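PDB 6C87: Rab GDP dissociation inhibitor alpha from Naegleria fowleri, which probably binds prenylated Rab GTPases in their GDP-bound state, slows the release of GDP and withdraws them from membranes. Local coordinates for residues N108-L113 and Y236-L241; H126-T131 and G195-L200; A253-T258 and K445-Q450; G293-F298 and V409-S414; V302-K307 and I394-A399. All coordinates share one frame; numbering follows the deposited sequence.

Contact 1 (N108-L113 and Y236-L241)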
# COMPACT_ATOMS: atom_id res chain seq x y z
N ASN A 108 -28.30 -6.56 -13.88
CA ASN A 108 -29.54 -5.83 -14.13
C ASN A 108 -30.01 -5.17 -12.83
O ASN A 108 -31.09 -5.45 -12.29
CB ASN A 108 -30.60 -6.76 -14.71
N MET A 109 -29.16 -4.28 -12.33
CA MET A 109 -29.33 -3.63 -11.04
C MET A 109 -29.20 -2.13 -11.20
O MET A 109 -28.21 -1.64 -11.75
CB MET A 109 -28.30 -4.16 -10.05
CG MET A 109 -28.40 -3.54 -8.69
SD MET A 109 -27.47 -4.49 -7.48
CE MET A 109 -28.51 -4.20 -6.05
N GLU A 110 -30.22 -1.39 -10.75
CA GLU A 110 -30.25 0.06 -10.84
C GLU A 110 -30.22 0.69 -9.45
O GLU A 110 -31.02 0.33 -8.59
CB GLU A 110 -31.49 0.55 -11.59
CG GLU A 110 -31.58 2.07 -11.62
CD GLU A 110 -32.84 2.57 -12.28
OE1 GLU A 110 -33.60 1.75 -12.84
OE2 GLU A 110 -33.08 3.80 -12.22
N PHE A 111 -29.32 1.65 -9.26
CA PHE A 111 -29.31 2.48 -8.06
C PHE A 111 -30.02 3.78 -8.37
O PHE A 111 -29.74 4.42 -9.39
CB PHE A 111 -27.89 2.74 -7.56
CG PHE A 111 -27.25 1.55 -6.92
CD1 PHE A 111 -27.68 1.09 -5.69
CD2 PHE A 111 -26.21 0.88 -7.55
CE1 PHE A 111 -27.09 -0.02 -5.10
CE2 PHE A 111 -25.62 -0.24 -6.96
CZ PHE A 111 -26.06 -0.69 -5.74
N ALA A 112 -30.95 4.17 -7.50
CA ALA A 112 -31.71 5.41 -7.63
C ALA A 112 -31.42 6.34 -6.47
O ALA A 112 -31.12 5.89 -5.35
CB ALA A 112 -33.20 5.12 -7.71
N LEU A 113 -31.50 7.64 -6.73
CA LEU A 113 -31.12 8.62 -5.72
C LEU A 113 -32.22 8.79 -4.67
O LEU A 113 -33.40 8.52 -4.90
CB LEU A 113 -30.79 9.97 -6.38
CG LEU A 113 -31.80 10.68 -7.30
CD1 LEU A 113 -32.68 11.63 -6.49
CD2 LEU A 113 -31.14 11.38 -8.50
N TYR A 236 -30.12 4.11 -3.27
CA TYR A 236 -30.87 2.95 -2.78
C TYR A 236 -31.21 2.12 -4.01
O TYR A 236 -31.51 2.71 -5.06
CB TYR A 236 -32.15 3.35 -2.04
CG TYR A 236 -32.81 2.29 -1.17
CD1 TYR A 236 -32.20 1.82 -0.02
CD2 TYR A 236 -34.08 1.79 -1.48
CE1 TYR A 236 -32.81 0.88 0.80
CE2 TYR A 236 -34.70 0.85 -0.67
CZ TYR A 236 -34.06 0.39 0.47
OH TYR A 236 -34.65 -0.55 1.29
N PRO A 237 -31.18 0.80 -3.93
CA PRO A 237 -31.46 -0.00 -5.12
C PRO A 237 -32.94 0.02 -5.46
O PRO A 237 -33.80 0.02 -4.59
CB PRO A 237 -31.00 -1.42 -4.74
CG PRO A 237 -30.35 -1.28 -3.37
CD PRO A 237 -30.90 -0.05 -2.75
N MET A 238 -33.22 0.07 -6.76
CA MET A 238 -34.58 -0.09 -7.25
C MET A 238 -35.11 -1.46 -6.82
O MET A 238 -34.43 -2.48 -6.96
CB MET A 238 -34.59 0.05 -8.78
CG MET A 238 -35.88 0.59 -9.37
SD MET A 238 -36.22 2.30 -8.86
CE MET A 238 -35.07 3.18 -9.89
N TYR A 239 -36.33 -1.47 -6.27
CA TYR A 239 -36.99 -2.62 -5.66
C TYR A 239 -36.39 -3.00 -4.31
O TYR A 239 -36.84 -3.98 -3.70
CB TYR A 239 -37.01 -3.85 -6.59
CG TYR A 239 -37.65 -3.56 -7.93
CD1 TYR A 239 -39.03 -3.59 -8.08
CD2 TYR A 239 -36.88 -3.21 -9.04
CE1 TYR A 239 -39.63 -3.31 -9.30
CE2 TYR A 239 -37.47 -2.92 -10.26
CZ TYR A 239 -38.84 -2.97 -10.38
OH TYR A 239 -39.43 -2.69 -11.59
N GLY A 240 -35.42 -2.24 -3.81
CA GLY A 240 -34.95 -2.43 -2.45
C GLY A 240 -33.82 -3.42 -2.33
O GLY A 240 -33.38 -4.06 -3.29
N LEU A 241 -33.36 -3.57 -1.07
CA LEU A 241 -32.18 -4.38 -0.76
C LEU A 241 -32.38 -5.87 -1.05
O LEU A 241 -31.39 -6.60 -1.14
CB LEU A 241 -31.77 -4.17 0.70
CG LEU A 241 -31.39 -2.74 1.12
CD1 LEU A 241 -31.23 -2.64 2.63
CD2 LEU A 241 -30.13 -2.24 0.42
O HOH W 1 -32.32 -2.86 -8.83
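Ala112 and Tyr236 form an antiparallel hydrogen-bonded pair, Ala112 N giving to Tyr236 O and Tyr236 N to Ala112 O, each at 2.9 Å. Beyond the non-hydrogen-bonded pair Phe111-Pro237 the ladder runs one bond further, Met238 N reaching Glu110 O at 2.9 Å almost straight (174° at the hydrogen). The tightly packed side is apolar: Phe111 CE1 slants against Pro237 CG at 3.9 Å, and the methyl CE of Met109, its chain lying alongside the proline, touches Pro237 CB. On the other, looser and partly exposed side Met238 folds back on itself (chi2 65°, chi3 76°), bringing CE beside Ala112 CB, 3.5 Å away, and next to the extended Glu110 side chain. Past the last bond of the ladder a water accepts from Glu110 N and donates to Met238 O. The type II turn Pro237-Gly240 then ends the pairing. Met109 rests on Leu244 of helix 243-254, and Tyr236 packs against Phe88 and edge-to-face on His352. A second subunit packs its Leu113 on Glu110, and the backbone of Phe111 hydrogen-bonds to that subunit along the strand edge away from Pro237, so that here the start of strand 111-121 lies between strand 234-237 and the neighbouring chain.

Contact 2 (H126-T131 and G195-L200)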
# COMPACT_ATOMS: atom_id res chain seq x y z
N HIS A 126 -34.99 19.85 9.35
CA HIS A 126 -34.57 20.79 8.33
C HIS A 126 -33.55 20.13 7.42
O HIS A 126 -32.94 19.11 7.77
CB HIS A 126 -34.00 22.07 8.97
CG HIS A 126 -35.01 22.84 9.76
ND1 HIS A 126 -35.97 23.63 9.17
CD2 HIS A 126 -35.22 22.92 11.10
CE1 HIS A 126 -36.72 24.18 10.11
NE2 HIS A 126 -36.29 23.76 11.29
N LYS A 127 -33.38 20.70 6.23
CA LYS A 127 -32.39 20.21 5.30
C LYS A 127 -30.99 20.32 5.92
O LYS A 127 -30.70 21.24 6.68
CB LYS A 127 -32.46 21.00 3.99
N VAL A 128 -30.13 19.37 5.58
CA VAL A 128 -28.76 19.38 6.10
C VAL A 128 -27.97 20.45 5.35
O VAL A 128 -27.87 20.41 4.12
CB VAL A 128 -28.10 18.00 5.96
CG1 VAL A 128 -26.63 18.08 6.34
CG2 VAL A 128 -28.83 16.97 6.81
N PRO A 129 -27.40 21.44 6.05
CA PRO A 129 -26.62 22.47 5.35
C PRO A 129 -25.18 22.03 5.12
O PRO A 129 -24.54 21.44 6.00
CB PRO A 129 -26.68 23.67 6.31
CG PRO A 129 -26.88 23.06 7.68
CD PRO A 129 -27.50 21.69 7.50
N ILE A 130 -24.67 22.32 3.92
CA ILE A 130 -23.35 21.89 3.49
C ILE A 130 -22.42 23.07 3.26
O ILE A 130 -21.32 23.12 3.80
CB ILE A 130 -23.43 21.00 2.24
CG1 ILE A 130 -24.24 19.76 2.57
CG2 ILE A 130 -22.05 20.60 1.78
CD1 ILE A 130 -23.69 19.05 3.79
N THR A 131 -22.86 24.04 2.46
CA THR A 131 -21.99 25.16 2.13
C THR A 131 -21.96 26.14 3.30
O THR A 131 -22.87 26.17 4.13
CB THR A 131 -22.49 25.86 0.87
OG1 THR A 131 -23.77 26.44 1.13
CG2 THR A 131 -22.59 24.88 -0.28
N GLY A 195 -21.37 16.64 12.66
CA GLY A 195 -20.74 15.37 12.97
C GLY A 195 -21.62 14.18 12.68
O GLY A 195 -21.13 13.14 12.21
N HIS A 196 -22.92 14.29 12.96
CA HIS A 196 -23.83 13.15 12.84
C HIS A 196 -24.55 13.11 11.50
O HIS A 196 -24.72 12.03 10.93
CB HIS A 196 -24.86 13.15 13.97
CG HIS A 196 -24.25 12.99 15.34
ND1 HIS A 196 -24.61 11.98 16.20
CD2 HIS A 196 -23.32 13.73 15.99
CE1 HIS A 196 -23.93 12.10 17.33
NE2 HIS A 196 -23.14 13.15 17.22
N ALA A 197 -24.97 14.25 10.97
CA ALA A 197 -25.74 14.26 9.73
C ALA A 197 -24.88 14.42 8.49
O ALA A 197 -25.30 13.99 7.41
CB ALA A 197 -26.79 15.38 9.76
N VAL A 198 -23.69 15.02 8.60
CA VAL A 198 -22.80 15.17 7.45
C VAL A 198 -21.70 14.12 7.45
O VAL A 198 -21.54 13.37 6.48
CB VAL A 198 -22.16 16.57 7.40
CG1 VAL A 198 -21.28 16.69 6.18
CG2 VAL A 198 -23.22 17.65 7.40
N ALA A 199 -20.92 14.06 8.53
CA ALA A 199 -19.80 13.13 8.62
C ALA A 199 -20.23 11.73 9.05
O ALA A 199 -19.42 10.80 8.94
CB ALA A 199 -18.75 13.68 9.58
N LEU A 200 -21.46 11.58 9.54
CA LEU A 200 -22.10 10.28 9.82
C LEU A 200 -21.48 9.55 11.01
O LEU A 200 -21.52 8.32 11.08
CB LEU A 200 -22.08 9.38 8.59
CG LEU A 200 -22.74 9.95 7.34
CD1 LEU A 200 -23.05 8.82 6.36
CD2 LEU A 200 -24.00 10.77 7.66
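Val128 and Ala197 mark the closest approach of the two backbones, their CA atoms 7.0 Å apart, a spacing that leaves room for side chains between the chains. Residues 126-127 end strand 124-127, and the chain then runs on in extended form through Val128 and Pro129 before Ile130 turns it toward Thr131, the N-cap of helix 132-135. Opposite lies the C-terminal part of helix 188-198, which widens into a pi-type turn at 195-198 and leaves helical geometry with positive phi at Leu200. Val128 points at the helix and straddles two of its residues. Its CG1, anti to the backbone N (chi1 173°), meets Val198 CG2 at 3.6 Å, while its other branch, CG2, touches Ala197 CB at 3.9 Å. Ile130 reaches the same Val198 methyl from further along the chain: CD1 lies 3.9 Å from Val198 CG2 and 4.1 Å from Val198 CG1. Val198 CG2 is thus shared by the two loop residues, whose side chains cross that of Val198 at a slant. Helix 212-229 completes the apolar surround with Tyr222, which packs on Val128 and Ile130, and Leu226, which packs on Ile130; Val119 of strand 111-121 touches Val128 and Ala197 from the sheet. Polar needs are met elsewhere: Glu134 OE1 accepts from Ile130 N and Thr131 N, and both ring nitrogens of His196 are bonded, to Asp342 and Asp204. With methyl groups alone meeting between the two segments, cohesion rests on dispersion and burial, and the loop leaving strand 124-127 is joined to helix 188-198 by apolar contact rather than by directional bonds.

Contact 3 (A253-T258 and K445-Q450)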
# COMPACT_ATOMS: atom_id res chain seq x y z
N ALA A 253 -23.32 -18.51 -8.94
CA ALA A 253 -23.55 -19.48 -10.01
C ALA A 253 -22.53 -19.30 -11.14
O ALA A 253 -22.09 -20.29 -11.73
CB ALA A 253 -24.98 -19.34 -10.54
N VAL A 254 -22.18 -18.05 -11.47
CA VAL A 254 -21.17 -17.80 -12.50
C VAL A 254 -19.85 -18.47 -12.15
O VAL A 254 -19.12 -18.94 -13.04
CB VAL A 254 -21.00 -16.28 -12.71
CG1 VAL A 254 -19.88 -15.98 -13.70
CG2 VAL A 254 -22.31 -15.64 -13.16
N TYR A 255 -19.53 -18.56 -10.86
CA TYR A 255 -18.30 -19.21 -10.41
C TYR A 255 -18.54 -20.66 -9.98
O TYR A 255 -17.75 -21.22 -9.22
CB TYR A 255 -17.66 -18.38 -9.29
CG TYR A 255 -17.02 -17.12 -9.82
CD1 TYR A 255 -17.76 -15.96 -10.03
CD2 TYR A 255 -15.66 -17.09 -10.13
CE1 TYR A 255 -17.17 -14.81 -10.53
CE2 TYR A 255 -15.06 -15.94 -10.63
CZ TYR A 255 -15.82 -14.80 -10.83
OH TYR A 255 -15.21 -13.66 -11.33
N GLY A 256 -19.61 -21.28 -10.49
CA GLY A 256 -19.87 -22.70 -10.34
C GLY A 256 -20.67 -23.11 -9.12
O GLY A 256 -21.13 -24.26 -9.07
N GLY A 257 -20.87 -22.22 -8.15
CA GLY A 257 -21.59 -22.55 -6.94
C GLY A 257 -23.10 -22.43 -7.07
O GLY A 257 -23.66 -22.10 -8.12
N THR A 258 -23.78 -22.75 -5.97
CA THR A 258 -25.22 -22.57 -5.86
C THR A 258 -25.54 -22.07 -4.46
O THR A 258 -24.94 -22.51 -3.48
CB THR A 258 -25.98 -23.88 -6.14
N LYS A 445 -8.68 -7.37 -8.21
CA LYS A 445 -9.54 -7.49 -9.36
C LYS A 445 -9.99 -8.94 -9.53
O LYS A 445 -9.24 -9.87 -9.22
CB LYS A 445 -8.82 -7.03 -10.64
N PRO A 446 -11.20 -9.16 -10.05
CA PRO A 446 -11.73 -10.52 -10.12
C PRO A 446 -10.94 -11.40 -11.08
O PRO A 446 -10.28 -10.91 -12.01
CB PRO A 446 -13.17 -10.32 -10.63
CG PRO A 446 -13.48 -8.88 -10.37
CD PRO A 446 -12.19 -8.15 -10.46
N VAL A 447 -10.99 -12.70 -10.82
CA VAL A 447 -10.40 -13.70 -11.70
C VAL A 447 -11.51 -14.26 -12.58
O VAL A 447 -12.69 -14.20 -12.25
CB VAL A 447 -9.68 -14.82 -10.91
CG1 VAL A 447 -8.80 -14.22 -9.81
CG2 VAL A 447 -10.68 -15.80 -10.33
N GLU A 448 -11.13 -14.78 -13.74
CA GLU A 448 -12.12 -15.30 -14.69
C GLU A 448 -12.71 -16.62 -14.20
O GLU A 448 -11.96 -17.51 -13.78
CB GLU A 448 -11.49 -15.49 -16.06
CG GLU A 448 -10.91 -14.22 -16.66
CD GLU A 448 -10.30 -14.46 -18.03
OE1 GLU A 448 -10.93 -15.18 -18.84
OE2 GLU A 448 -9.20 -13.94 -18.29
N PRO A 449 -14.04 -16.77 -14.20
CA PRO A 449 -14.65 -18.07 -13.85
C PRO A 449 -14.18 -19.20 -14.76
O PRO A 449 -13.89 -18.99 -15.94
CB PRO A 449 -16.15 -17.81 -13.99
CG PRO A 449 -16.26 -16.56 -14.83
CD PRO A 449 -15.05 -15.74 -14.50
N GLN A 450 -14.12 -20.41 -14.20
CA GLN A 450 -13.63 -21.58 -14.93
C GLN A 450 -14.75 -22.42 -15.55
O GLN A 450 -15.72 -21.88 -16.08
CB GLN A 450 -12.78 -22.47 -14.01
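Tyr255 reaches Val447 because its CG stands anti to its own carbonyl carbon (chi1 -74°) and the ring is then turned nearly perpendicular to the CA-CB-CG plane (chi2 84°). It is the first residue beyond helix 243-254, whose C-terminus is closed by a Schellman motif with Gly256, at positive phi, as the C-prime residue; Gly256 N bonds to Ala253 O within it. The partner segment, 445-450, is an irregular tail after helix 422-436, rich in proline and ending at the last modelled residue, that runs across the helix end. The phenol OH donates to Val447 O at 2.7 Å, and the carbonyl oxygen lies at the ring edge, in the plane of the tyrosine. The hydroxyl lies almost straight ahead of the carbonyl. Pro449 covers one face of the same ring: its CB lies 4.1 Å from the Tyr255 centroid, a CH-pi contact only 18° off the normal though shifted toward the rim, and its CD sits 3.9 Å from Tyr255 CZ. The ring is thereby fixed both at its hydroxyl and over a face. Val33 of helix 22-33 touches both the tyrosine and Pro446, and also bonds to Val447 through the backbone, so two helices hold the tail. The contact is on the surface, where Glu448 packs on Ala136 of a second subunit. Beside the ring, Val254 and Pro449 lie side by side, pointing the same way, with Val254 CG1 3.8 Å from Pro449 CG.

Contact 4 (G293-F298 and V409-S414)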
# COMPACT_ATOMS: atom_id res chain seq x y z
N GLY A 293 -20.56 -16.85 8.88
CA GLY A 293 -21.99 -16.76 9.12
C GLY A 293 -22.38 -15.64 10.06
O GLY A 293 -21.54 -15.01 10.70
N ASP A 294 -23.70 -15.42 10.14
CA ASP A 294 -24.24 -14.41 11.04
C ASP A 294 -24.44 -15.01 12.42
O ASP A 294 -24.48 -16.23 12.57
CB ASP A 294 -25.56 -13.85 10.48
CG ASP A 294 -26.70 -14.85 10.54
OD1 ASP A 294 -27.10 -15.36 9.47
OD2 ASP A 294 -27.22 -15.12 11.65
N PRO A 295 -24.58 -14.17 13.47
CA PRO A 295 -24.59 -14.69 14.84
C PRO A 295 -25.57 -15.84 15.10
O PRO A 295 -25.28 -16.68 15.97
CB PRO A 295 -24.97 -13.46 15.67
CG PRO A 295 -24.42 -12.32 14.91
CD PRO A 295 -24.58 -12.69 13.45
N SER A 296 -26.69 -15.92 14.38
CA SER A 296 -27.71 -16.92 14.71
C SER A 296 -27.22 -18.35 14.51
O SER A 296 -27.82 -19.28 15.07
CB SER A 296 -28.97 -16.70 13.87
OG SER A 296 -28.78 -17.05 12.52
N TYR A 297 -26.17 -18.56 13.73
CA TYR A 297 -25.65 -19.90 13.47
C TYR A 297 -24.65 -20.37 14.52
O TYR A 297 -24.34 -21.56 14.56
CB TYR A 297 -25.00 -19.97 12.08
CG TYR A 297 -26.01 -19.94 10.95
CD1 TYR A 297 -26.57 -21.11 10.48
CD2 TYR A 297 -26.40 -18.73 10.37
CE1 TYR A 297 -27.49 -21.10 9.46
CE2 TYR A 297 -27.33 -18.71 9.34
CZ TYR A 297 -27.87 -19.91 8.89
OH TYR A 297 -28.79 -19.91 7.88
N PHE A 298 -24.15 -19.47 15.36
CA PHE A 298 -23.13 -19.79 16.36
C PHE A 298 -23.52 -19.18 17.70
O PHE A 298 -22.85 -18.27 18.20
CB PHE A 298 -21.76 -19.29 15.90
CG PHE A 298 -21.48 -19.54 14.45
CD1 PHE A 298 -21.03 -20.79 14.03
CD2 PHE A 298 -21.68 -18.54 13.52
CE1 PHE A 298 -20.79 -21.05 12.68
CE2 PHE A 298 -21.43 -18.77 12.17
CZ PHE A 298 -20.98 -20.03 11.75
N VAL A 409 -13.92 -19.80 12.48
CA VAL A 409 -15.32 -19.40 12.43
C VAL A 409 -15.37 -17.88 12.42
O VAL A 409 -15.11 -17.23 13.44
CB VAL A 409 -16.13 -19.96 13.61
CG1 VAL A 409 -17.59 -19.58 13.47
CG2 VAL A 409 -15.97 -21.46 13.70
N PHE A 410 -15.73 -17.31 11.27
CA PHE A 410 -15.76 -15.86 11.09
C PHE A 410 -17.22 -15.41 11.12
O PHE A 410 -18.00 -15.73 10.21
CB PHE A 410 -15.06 -15.48 9.79
CG PHE A 410 -13.64 -15.94 9.73
CD1 PHE A 410 -13.33 -17.20 9.24
CD2 PHE A 410 -12.62 -15.15 10.21
CE1 PHE A 410 -12.02 -17.65 9.21
CE2 PHE A 410 -11.30 -15.58 10.18
CZ PHE A 410 -11.00 -16.84 9.68
N ILE A 411 -17.58 -14.66 12.16
CA ILE A 411 -18.97 -14.29 12.43
C ILE A 411 -19.15 -12.80 12.21
O ILE A 411 -18.30 -11.99 12.59
CB ILE A 411 -19.38 -14.69 13.86
CG1 ILE A 411 -19.00 -16.15 14.14
CG2 ILE A 411 -20.88 -14.48 14.07
CD1 ILE A 411 -19.28 -16.61 15.55
N SER A 412 -20.27 -12.43 11.59
CA SER A 412 -20.60 -11.04 11.37
C SER A 412 -21.29 -10.45 12.60
O SER A 412 -21.80 -11.16 13.47
CB SER A 412 -21.52 -10.88 10.16
OG SER A 412 -22.77 -11.55 10.36
N LYS A 413 -21.30 -9.12 12.66
CA LYS A 413 -22.06 -8.40 13.66
C LYS A 413 -23.50 -8.23 13.20
O LYS A 413 -23.79 -8.19 12.01
CB LYS A 413 -21.43 -7.04 13.95
CG LYS A 413 -20.06 -7.13 14.59
CD LYS A 413 -19.47 -5.76 14.82
CE LYS A 413 -18.10 -5.88 15.46
NZ LYS A 413 -17.45 -4.55 15.62
N SER A 414 -24.41 -8.14 14.17
CA SER A 414 -25.78 -7.76 13.86
C SER A 414 -25.80 -6.34 13.31
O SER A 414 -24.95 -5.51 13.63
CB SER A 414 -26.66 -7.85 15.10
OG SER A 414 -26.63 -9.16 15.63
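Gly293 bonds to strand 409-411 on both sides of Ile411: its N gives to Phe410 O at 3.1 Å, and its O accepts from Ser412 N at 3.0 Å, the alternation expected of a parallel pair. This is the edge of the five-stranded parallel sheet, in line with the Rossmann-like clan to which the GDI family belongs. Past the bridge segment 293-298 turns away, and Asp294 starts an Asx turn. Its OD2 takes the hydroxyl of Ser296 (OG, 2.6 Å) on the syn lone pair and Ser296 N (2.9 Å) on the anti side, 26° out of the carboxylate plane. Ser412 OG sits against Asp294 CA but bonds to Glu24 of helix 22-33, and Ser414 OG, near Pro295 CG, bonds to Tyr398 N. Further out, Pro295 brings CG and CD up to Ser412 O and has its CD near Ile411 CG2. The 3-10 turn 295-297 then returns Phe298 to the strand. Val409 CG1 stands over the centre of the phenylalanine ring, 3.7 Å from the centroid and 14° off the normal, while Tyr297 CB covers the opposite face toward the rim. Gly293 CA meets the ring at its edge, a close approach allowed by the absence of a side chain. Ile411 slides past the ring the other way, CG1 3.6 Å from Phe298 CD2. Arg43 NH1 bonds to Ser296 OG, giving the polar turn a partner outside the two segments. Paired backbone bonds therefore set the register, while the phenylalanine ring, sandwiched between Val409 CG1 and Tyr297 CB, is packed by apolar contacts.

Contact 5 (V302-K307 and I394-A399)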
# COMPACT_ATOMS: atom_id res chain seq x y z
N VAL A 302 -20.99 -16.04 20.34
CA VAL A 302 -21.31 -14.62 20.30
C VAL A 302 -21.82 -14.19 21.68
O VAL A 302 -22.11 -15.02 22.54
CB VAL A 302 -22.34 -14.29 19.20
CG1 VAL A 302 -21.73 -14.54 17.83
CG2 VAL A 302 -23.61 -15.09 19.40
N ARG A 303 -21.89 -12.88 21.87
CA ARG A 303 -22.43 -12.27 23.07
C ARG A 303 -23.43 -11.19 22.68
O ARG A 303 -23.26 -10.51 21.67
CB ARG A 303 -21.32 -11.66 23.95
CG ARG A 303 -20.53 -10.59 23.23
CD ARG A 303 -19.56 -9.84 24.13
NE ARG A 303 -18.98 -8.69 23.42
CZ ARG A 303 -19.47 -7.45 23.46
NH1 ARG A 303 -20.56 -7.18 24.18
NH2 ARG A 303 -18.88 -6.47 22.78
N LYS A 304 -24.46 -11.03 23.50
CA LYS A 304 -25.46 -10.00 23.26
C LYS A 304 -24.83 -8.62 23.43
O LYS A 304 -24.10 -8.38 24.39
CB LYS A 304 -26.63 -10.13 24.23
CG LYS A 304 -27.84 -9.29 23.86
CD LYS A 304 -29.13 -9.77 24.50
CE LYS A 304 -30.01 -8.55 24.85
NZ LYS A 304 -31.23 -8.87 25.64
N THR A 305 -25.08 -7.73 22.47
CA THR A 305 -24.58 -6.37 22.58
C THR A 305 -25.68 -5.35 22.83
O THR A 305 -25.37 -4.20 23.13
CB THR A 305 -23.81 -5.97 21.32
OG1 THR A 305 -24.69 -6.03 20.19
CG2 THR A 305 -22.63 -6.91 21.11
N GLY A 306 -26.94 -5.74 22.76
CA GLY A 306 -28.04 -4.84 23.02
C GLY A 306 -29.26 -5.24 22.22
O GLY A 306 -29.41 -6.39 21.81
N LYS A 307 -30.14 -4.26 22.04
CA LYS A 307 -31.36 -4.39 21.25
C LYS A 307 -31.47 -3.20 20.32
O LYS A 307 -30.95 -2.12 20.58
CB LYS A 307 -32.62 -4.45 22.12
CG LYS A 307 -32.83 -5.70 22.92
CD LYS A 307 -34.08 -5.54 23.77
CE LYS A 307 -34.48 -6.84 24.44
NZ LYS A 307 -35.96 -6.88 24.58
N ILE A 394 -38.45 -5.49 17.01
CA ILE A 394 -37.36 -5.42 17.98
C ILE A 394 -36.46 -6.63 17.81
O ILE A 394 -36.94 -7.77 17.73
CB ILE A 394 -37.91 -5.33 19.41
CG1 ILE A 394 -38.89 -4.15 19.50
CG2 ILE A 394 -36.77 -5.18 20.40
CD1 ILE A 394 -39.68 -4.11 20.78
N LEU A 395 -35.15 -6.39 17.76
CA LEU A 395 -34.17 -7.44 17.53
C LEU A 395 -33.03 -7.34 18.54
O LEU A 395 -32.60 -6.24 18.90
CB LEU A 395 -33.58 -7.36 16.13
CG LEU A 395 -34.49 -7.67 14.94
CD1 LEU A 395 -33.75 -7.40 13.64
CD2 LEU A 395 -34.97 -9.12 15.01
N ASP A 396 -32.53 -8.49 18.96
CA ASP A 396 -31.30 -8.55 19.73
C ASP A 396 -30.11 -8.44 18.80
O ASP A 396 -30.12 -8.96 17.67
CB ASP A 396 -31.24 -9.87 20.52
CG ASP A 396 -32.31 -9.96 21.60
OD1 ASP A 396 -32.49 -8.99 22.37
OD2 ASP A 396 -32.98 -11.01 21.69
N THR A 397 -29.06 -7.78 19.26
CA THR A 397 -27.84 -7.61 18.49
C THR A 397 -26.71 -8.41 19.15
O THR A 397 -26.67 -8.59 20.37
CB THR A 397 -27.46 -6.13 18.37
OG1 THR A 397 -27.28 -5.55 19.67
CG2 THR A 397 -28.56 -5.38 17.67
N TYR A 398 -25.80 -8.91 18.31
CA TYR A 398 -24.74 -9.78 18.80
C TYR A 398 -23.43 -9.44 18.11
O TYR A 398 -23.40 -8.88 17.02
CB TYR A 398 -25.05 -11.26 18.58
CG TYR A 398 -26.27 -11.78 19.30
CD1 TYR A 398 -27.53 -11.70 18.71
CD2 TYR A 398 -26.17 -12.33 20.57
CE1 TYR A 398 -28.66 -12.17 19.36
CE2 TYR A 398 -27.30 -12.80 21.23
CZ TYR A 398 -28.54 -12.72 20.62
OH TYR A 398 -29.66 -13.19 21.27
N ALA A 399 -22.34 -9.85 18.76
CA ALA A 399 -21.00 -9.70 18.23
C ALA A 399 -20.20 -10.93 18.63
O ALA A 399 -20.41 -11.47 19.72
CB ALA A 399 -20.32 -8.43 18.76
O HOH W 2 -23.29 -6.05 17.83
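Tyr398 leans its ring obliquely on strand 302-307, with CD2 3.6 Å from Lys304 CA and 3.9 Å from Val302 CG2; the Val302 side chain crosses it at about a right angle, and Pro295 packs on the tyrosine as well. The other flat group, the Arg303 guanidinium, carries Thr305 CG2 over one face, offset toward the rim; that methyl also touches Ala399 CB across the strands. On the face of the sheet shared with Tyr398, Lys304, bent at chi3, crosses Asp396 obliquely, its NZ forming a long salt bridge to Asp396 OD1 at 3.5 Å. Lys307 lies alongside the same aspartate, its CG against OD1 and its NZ too distant for a contact, so the carboxylate probably feels two positive charges. Thr305 and Thr397 meet through their hydroxyls, OG1 to OG1 at 2.7 Å, both held between backbone N and carbonyl carbon (chi1 62° and 58°). A water bonds to Thr305 OG1 and more weakly to Tyr398 O. The backbone ladder is regular at one end, where Arg303 N and Ala399 O bond at 3.0 Å and Ala399 N returns to Arg303 O. It then steps: Thr305 N gives to Thr397 O at 2.8 Å, whereas Thr397 N gives to Gly306 O at 2.9 Å. In these two bonds the donor stands well above the carbonyl plane. Two residues, Thr305 and Gly306, thus lie opposite the single Thr397, the mark of a beta bulge, here set in a strongly twisted antiparallel pair within the large mixed sheet.

How the contacts relate
Contacts 1, 2 and 5 all reach the large mixed sheet, whereas contact 4 lies at an edge of the parallel sheet. Contact 2 is nested in the chain loop closed by contact 1; contact 5 is nested in that of contact 4, which itself lies within the loop of contact 3. Contacts 4 and 5 touch, their centres 11 Å apart; strand 409-411 follows strand 389-400 in the chain, and Ile411 CG2 packs on Val302 CG1. Contact 3 is peripheral, its centre about 41 Å from that of contact 2 across the chain's centre. Closures between segments up to 187 residues apart thus join distant parts of the chain, with contacts 4 and 5 linking the parallel to the mixed sheet.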